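Local coordinates for centrosome-associated zinc finger protein Cp190 (Drosophila melanogaster, PDB 6ER1), which organises chromatin domains and boundaries as a cofactor recruited by insulator DNA-binding proteins, dimerising through the N-terminal BTB domain described here, at residues L39-N44 against L75-E80; N91-G96 against M115-L120. All blocks are in the same frame, centred on the assembly; numbering follows the deposited sequence.

In the fold
After strand 9-13 and helix 17-31, the chain enters the sheet through strand 37-40. Interaction 1 closes the first long loop: strands 46-49 and 70-71 and helices 51-57 and 60-67 intervene before strand 74-76 returns to lie parallel beside strand 37-40. The chain then runs through helix 83-95, and interaction 2 closes a second loop, made of strand 97-101 and helix 105-115, by packing the start of helix 118-124 on the end of helix 83-95. The two loops follow in series, neither nesting nor crossing. The first contact joins the ends of strands 37-40 and 74-76, while the second, 19 Å away between centres, joins the C-terminal helices to the buried helical core beside the second subunit.

Interaction 1 of 2, residues L39-N44 against L75-E80; sequences LQFRDN and LIMPNE
Leu39, on the buried face of the sheet, meets Met77 just beyond the end of strand 74-76, with Leu39 CD2 3.7 Å from Met77 CE. Met77 CG stands anti to its own carbonyl carbon (chi1 -69°), and CG comes 4.0 Å from CE1 of Phe41. Bends further along carry the flexible thioether back to Leu39, a path well suited to methionine. An alanine in place of Met77 would probably open a gap beside Leu39 CD2 and the Phe41 ring, which would lose the methionine's CG, sulfur and methyl. Helix 83-95 covers this side through Val86.

Two backbone bonds join the segments: Gln40 N to Leu75 O (2.8 Å) and Met77 N to Gln40 O (3.0 Å). A water donates to both Gln40 O and Met77 O, bridging the chains where they part. The opposite face is partly exposed yet still packed: glutamine suits it because its methylenes and amide lie along Ile76 CD1, while OE1 accepts a hydrogen bond from Gln46 NE2. The loose, solvent side is Arg42 and Asn79, whose contact is doubtful because Arg42 has two conformers. The Leu39-Leu75 and Gln40-Ile76 bridges make the two strands parallel neighbours in the mixed sheet of a BTB domain.

Interaction 2 of 2, residues N91-G96 against M115-L120; sequences NFMYTG and MNMTVL
Phe92 O is gripped by two backbone donors at the end of helix 83-95, Gly96 N at 2.8 Å and Thr95 N at 3.1 Å. Gly96 then leaves the helix with a positive phi of 83°, where a CB would be jammed against the preceding carbonyl oxygen, so glycine suits the place. The terminated helix presents the Phe92 side chain to segment 115-120, and everything that meets there is apolar.

CG of Phe92 is anti to its backbone N (chi1 169°), and the ring beyond it is met from two directions. Over its centre stands CD1 of Leu120, 4.2 Å from the Phe92 ring centroid, a CH-pi contact almost on the ring normal. Met117 has two conformers, and its contacts with Phe92 and Met93 hold for one of them. In that one the methyl CE lies at the ring edge and in plane, 3.5 Å from Phe92 CD2. Val119 CG1 also reaches the CE2 corner of this edge, 4.0 Å from Phe92 CE2. A flat ring is thus wedged among branched and flexible chains that can fit both its face and its rim.

The same Met117 methyl also touches Met93, its CE 3.7 Å from Met93 CG. These two long, unbranched chains cross obliquely and meet at the seam between the end of helix 83-95 and the turn leading into helix 118-124. Met117 itself occupies the N-cap position of helix 118-124, following the Schellman motif at Asn116.

Beyond this seam, Trp17 of the second subunit meets the Phe92 ring and donates its indole N-H to Met93 O, while Gly96 makes backbone hydrogen bonds to that subunit. Such a helical core lying against the partner chain is characteristic of the homodimeric BTB/POZ fold.

Interaction 1 of 2, residues L39-N44 against L75-E80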
loop_
_atom_site.group_PDB
_atom_site.type_symbol
_atom_site.label_atom_id
_atom_site.label_comp_id
_atom_site.label_asym_id
_atom_site.label_seq_id
_atom_site.Cartn_x
_atom_site.Cartn_y
_atom_site.Cartn_z
ATOM N N LEU A 39 15.653 -6.057 -1.502
ATOM C CA LEU A 39 16.125 -7.324 -0.948
ATOM C C LEU A 39 17.207 -7.872 -1.847
ATOM O O LEU A 39 17.031 -7.939 -3.064
ATOM C CB LEU A 39 14.996 -8.342 -0.886
ATOM C CG LEU A 39 13.688 -7.835 -0.284
ATOM C CD1 LEU A 39 12.635 -8.898 -0.343
ATOM C CD2 LEU A 39 13.882 -7.361 1.139
ATOM N N GLN A 40 18.334 -8.260 -1.270
ATOM C CA GLN A 40 19.451 -8.800 -2.037
ATOM C C GLN A 40 19.756 -10.246 -1.679
ATOM O O GLN A 40 19.960 -10.554 -0.484
ATOM C CB GLN A 40 20.682 -7.912 -1.889
ATOM C CG GLN A 40 21.833 -8.381 -2.787
ATOM C CD GLN A 40 22.902 -7.347 -2.949
ATOM O OE1 GLN A 40 22.617 -6.187 -3.220
ATOM N NE2 GLN A 40 24.154 -7.763 -2.791
ATOM N N PHE A 41 19.831 -11.087 -2.723
ATOM C CA PHE A 41 20.107 -12.508 -2.596
ATOM C C PHE A 41 21.602 -12.832 -2.705
ATOM O O PHE A 41 22.408 -11.969 -3.082
ATOM C CB PHE A 41 19.212 -13.280 -3.567
ATOM C CG PHE A 41 17.760 -13.019 -3.355
ATOM C CD1 PHE A 41 17.141 -13.460 -2.208
ATOM C CD2 PHE A 41 17.015 -12.347 -4.295
ATOM C CE1 PHE A 41 15.790 -13.227 -2.000
ATOM C CE2 PHE A 41 15.677 -12.128 -4.118
ATOM C CZ PHE A 41 15.045 -12.559 -2.956
ATOM N N ARG A 42 21.967 -14.065 -2.375
ATOM C CA ARG A 42 23.378 -14.487 -2.341
ATOM C C ARG A 42 24.040 -14.364 -3.708
ATOM O O ARG A 42 25.246 -14.058 -3.796
ATOM C CB ARG A 42 23.524 -15.922 -1.810
ATOM C CG ARG A 42 23.245 -16.073 -0.318
ATOM C CD ARG A 42 23.609 -17.477 0.187
ATOM N NE ARG A 42 25.056 -17.654 0.295
ATOM C CZ ARG A 42 25.645 -18.767 0.740
ATOM N NH1 ARG A 42 26.965 -18.837 0.785
ATOM N NH2 ARG A 42 24.931 -19.814 1.147
ATOM N N ASP A 43 23.244 -14.573 -4.771
ATOM C CA ASP A 43 23.729 -14.440 -6.163
ATOM C C ASP A 43 23.820 -12.958 -6.663
ATOM O O ASP A 43 24.131 -12.705 -7.839
ATOM C CB ASP A 43 22.855 -15.341 -7.102
ATOM C CG ASP A 43 21.379 -14.896 -7.209
ATOM O OD1 ASP A 43 21.026 -13.852 -6.634
ATOM O OD2 ASP A 43 20.615 -15.611 -7.937
ATOM N N ASN A 44 23.545 -12.011 -5.759
ATOM C CA ASN A 44 23.580 -10.540 -5.961
ATOM C C ASN A 44 22.355 -10.002 -6.693
ATOM O O ASN A 44 22.258 -8.789 -6.911
ATOM C CB ASN A 44 24.892 -10.007 -6.574
ATOM C CG ASN A 44 26.122 -10.400 -5.772
ATOM O OD1 ASN A 44 26.134 -10.351 -4.537
ATOM N ND2 ASN A 44 27.169 -10.797 -6.475
ATOM N N LEU A 75 19.104 -4.664 1.540
ATOM C CA LEU A 75 19.122 -5.522 2.692
ATOM C C LEU A 75 19.596 -6.932 2.286
ATOM O O LEU A 75 19.001 -7.585 1.410
ATOM C CB LEU A 75 17.726 -5.569 3.289
ATOM C CG LEU A 75 17.546 -6.343 4.584
ATOM C CD1 LEU A 75 18.418 -5.762 5.684
ATOM C CD2 LEU A 75 16.088 -6.235 4.964
ATOM N N ILE A 76 20.626 -7.424 2.959
ATOM C CA ILE A 76 21.214 -8.732 2.619
ATOM C C ILE A 76 20.384 -9.841 3.283
ATOM O O ILE A 76 20.321 -9.967 4.528
ATOM C CB ILE A 76 22.659 -8.832 3.096
ATOM C CG1 ILE A 76 23.504 -7.728 2.453
ATOM C CG2 ILE A 76 23.205 -10.213 2.826
ATOM C CD1 ILE A 76 23.436 -7.682 0.936
ATOM N N MET A 77 19.707 -10.621 2.466
ATOM C CA MET A 77 18.844 -11.670 2.977
ATOM C C MET A 77 19.657 -12.786 3.644
ATOM O O MET A 77 20.734 -13.129 3.168
ATOM C CB MET A 77 18.032 -12.283 1.837
ATOM C CG MET A 77 16.983 -11.326 1.274
ATOM S SD MET A 77 15.735 -10.748 2.433
ATOM C CE MET A 77 16.436 -9.264 3.116
ATOM N N PRO A 78 19.150 -13.356 4.733
ATOM C CA PRO A 78 19.811 -14.498 5.339
ATOM C C PRO A 78 19.891 -15.733 4.440
ATOM O O PRO A 78 19.129 -15.881 3.483
ATOM C CB PRO A 78 18.984 -14.784 6.586
ATOM C CG PRO A 78 17.891 -13.809 6.624
ATOM C CD PRO A 78 17.917 -12.961 5.430
ATOM N N ASN A 79 20.832 -16.617 4.755
ATOM C CA ASN A 79 21.056 -17.825 3.942
ATOM C C ASN A 79 19.836 -18.713 3.817
ATOM O O ASN A 79 19.619 -19.309 2.755
ATOM C CB ASN A 79 22.206 -18.624 4.516
ATOM C CG ASN A 79 23.522 -17.913 4.370
ATOM O OD1 ASN A 79 23.695 -17.059 3.502
ATOM N ND2 ASN A 79 24.471 -18.277 5.213
ATOM N N GLU A 80 19.000 -18.737 4.858
ATOM C CA GLU A 80 17.796 -19.576 4.833
ATOM C C GLU A 80 16.605 -18.922 4.162
ATOM O O GLU A 80 15.537 -19.542 4.130
ATOM C CB GLU A 80 17.358 -20.020 6.251
ATOM C CG GLU A 80 16.712 -18.954 7.171
ATOM C CD GLU A 80 17.730 -18.187 7.977
ATOM O OE1 GLU A 80 18.911 -18.089 7.526
ATOM O OE2 GLU A 80 17.334 -17.669 9.035
HETATM O O HOH W 1 21.428 -12.774 0.544
#

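Interaction 2 of 2, residues N91-G96 against M115-L120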
loop_
_atom_site.group_PDB
_atom_site.type_symbol
_atom_site.label_atom_id
_atom_site.label_comp_id
_atom_site.label_asym_id
_atom_site.label_seq_id
_atom_site.Cartn_x
_atom_site.Cartn_y
_atom_site.Cartn_z
ATOM N N ASN A 91 5.098 -12.534 -3.817
ATOM C CA ASN A 91 4.001 -12.464 -4.758
ATOM C C ASN A 91 2.620 -12.733 -4.104
ATOM O O ASN A 91 1.594 -12.087 -4.449
ATOM C CB ASN A 91 4.220 -13.392 -5.946
ATOM C CG ASN A 91 5.321 -12.923 -6.914
ATOM O OD1 ASN A 91 5.584 -11.744 -7.036
ATOM N ND2 ASN A 91 5.882 -13.845 -7.658
ATOM N N PHE A 92 2.609 -13.645 -3.144
ATOM C CA PHE A 92 1.424 -13.898 -2.310
ATOM C C PHE A 92 1.025 -12.629 -1.550
ATOM O O PHE A 92 -0.182 -12.272 -1.542
ATOM C CB PHE A 92 1.653 -15.050 -1.338
ATOM C CG PHE A 92 0.596 -15.199 -0.305
ATOM C CD1 PHE A 92 -0.649 -15.680 -0.578
ATOM C CD2 PHE A 92 0.854 -14.708 0.944
ATOM C CE1 PHE A 92 -1.625 -15.723 0.397
ATOM C CE2 PHE A 92 -0.111 -14.755 1.936
ATOM C CZ PHE A 92 -1.342 -15.284 1.665
ATOM N N MET A 93 2.001 -11.939 -0.981
ATOM C CA MET A 93 1.627 -10.716 -0.206
ATOM C C MET A 93 0.953 -9.679 -1.072
ATOM O O MET A 93 0.034 -8.952 -0.602
ATOM C CB MET A 93 2.838 -10.110 0.453
ATOM C CG MET A 93 3.437 -10.966 1.500
ATOM S SD MET A 93 5.079 -10.329 1.909
ATOM C CE MET A 93 5.287 -10.978 3.404
ATOM N N TYR A 94 1.308 -9.575 -2.347
ATOM C CA TYR A 94 0.704 -8.615 -3.288
ATOM C C TYR A 94 -0.630 -9.052 -3.877
ATOM O O TYR A 94 -1.423 -8.213 -4.329
ATOM C CB TYR A 94 1.651 -8.274 -4.427
ATOM C CG TYR A 94 2.728 -7.278 -4.056
ATOM C CD1 TYR A 94 3.909 -7.660 -3.464
ATOM C CD2 TYR A 94 2.519 -5.909 -4.248
ATOM C CE1 TYR A 94 4.872 -6.743 -3.088
ATOM C CE2 TYR A 94 3.479 -4.988 -3.885
ATOM C CZ TYR A 94 4.654 -5.392 -3.292
ATOM O OH TYR A 94 5.631 -4.493 -2.967
ATOM N N THR A 95 -0.915 -10.341 -3.837
ATOM C CA THR A 95 -2.035 -10.874 -4.612
ATOM C C THR A 95 -3.055 -11.736 -3.897
ATOM O O THR A 95 -4.201 -11.812 -4.361
ATOM C CB THR A 95 -1.545 -11.738 -5.813
ATOM O OG1 THR A 95 -0.902 -12.909 -5.341
ATOM C CG2 THR A 95 -0.611 -10.982 -6.730
ATOM N N GLY A 96 -2.654 -12.389 -2.812
ATOM C CA GLY A 96 -3.434 -13.421 -2.173
ATOM C C GLY A 96 -3.342 -14.815 -2.735
ATOM O O GLY A 96 -3.960 -15.722 -2.189
ATOM N N MET A 115 8.633 -17.057 10.038
ATOM C CA MET A 115 8.207 -15.666 9.874
ATOM C C MET A 115 7.013 -15.376 10.789
ATOM O O MET A 115 6.686 -14.190 10.956
ATOM C CB MET A 115 7.725 -15.381 8.467
ATOM C CG MET A 115 8.789 -15.542 7.395
ATOM S SD MET A 115 8.091 -15.396 5.725
ATOM C CE MET A 115 7.852 -13.658 5.692
ATOM N N ASN A 116 6.387 -16.392 11.304
ATOM C CA ASN A 116 5.055 -16.351 11.950
ATOM C C ASN A 116 4.105 -15.682 11.048
ATOM O O ASN A 116 3.268 -14.811 11.481
ATOM C CB ASN A 116 5.044 -15.742 13.363
ATOM C CG ASN A 116 3.819 -16.182 14.089
ATOM O OD1 ASN A 116 3.421 -17.341 14.066
ATOM N ND2 ASN A 116 3.133 -15.168 14.745
ATOM N N MET A 117 4.059 -15.941 9.776
ATOM C CA MET A 117 3.179 -15.363 8.820
ATOM C C MET A 117 1.878 -16.103 8.833
ATOM O O MET A 117 1.553 -16.961 8.002
ATOM C CB MET A 117 3.812 -15.335 7.419
ATOM C CG MET A 117 3.022 -14.594 6.392
ATOM S SD MET A 117 4.011 -14.456 4.874
ATOM C CE MET A 117 2.802 -13.865 3.741
ATOM N N THR A 118 1.017 -15.732 9.804
ATOM C CA THR A 118 -0.185 -16.436 10.076
ATOM C C THR A 118 -1.097 -16.638 8.874
ATOM O O THR A 118 -1.675 -17.737 8.688
ATOM C CB THR A 118 -0.960 -15.666 11.204
ATOM O OG1 THR A 118 -0.057 -15.507 12.310
ATOM C CG2 THR A 118 -2.192 -16.415 11.653
ATOM N N VAL A 119 -1.265 -15.588 8.070
ATOM C CA VAL A 119 -2.193 -15.696 6.957
ATOM C C VAL A 119 -1.720 -16.783 5.942
ATOM O O VAL A 119 -2.534 -17.451 5.359
ATOM C CB VAL A 119 -2.465 -14.353 6.269
ATOM C CG1 VAL A 119 -1.248 -13.763 5.625
ATOM C CG2 VAL A 119 -3.674 -14.387 5.343
ATOM N N LEU A 120 -0.421 -16.889 5.784
ATOM C CA LEU A 120 0.132 -17.913 4.838
ATOM C C LEU A 120 0.087 -19.310 5.481
ATOM O O LEU A 120 -0.193 -20.309 4.791
ATOM C CB LEU A 120 1.547 -17.502 4.442
ATOM C CG LEU A 120 2.246 -18.495 3.493
ATOM C CD1 LEU A 120 1.383 -18.701 2.262
ATOM C CD2 LEU A 120 3.595 -17.875 3.194
#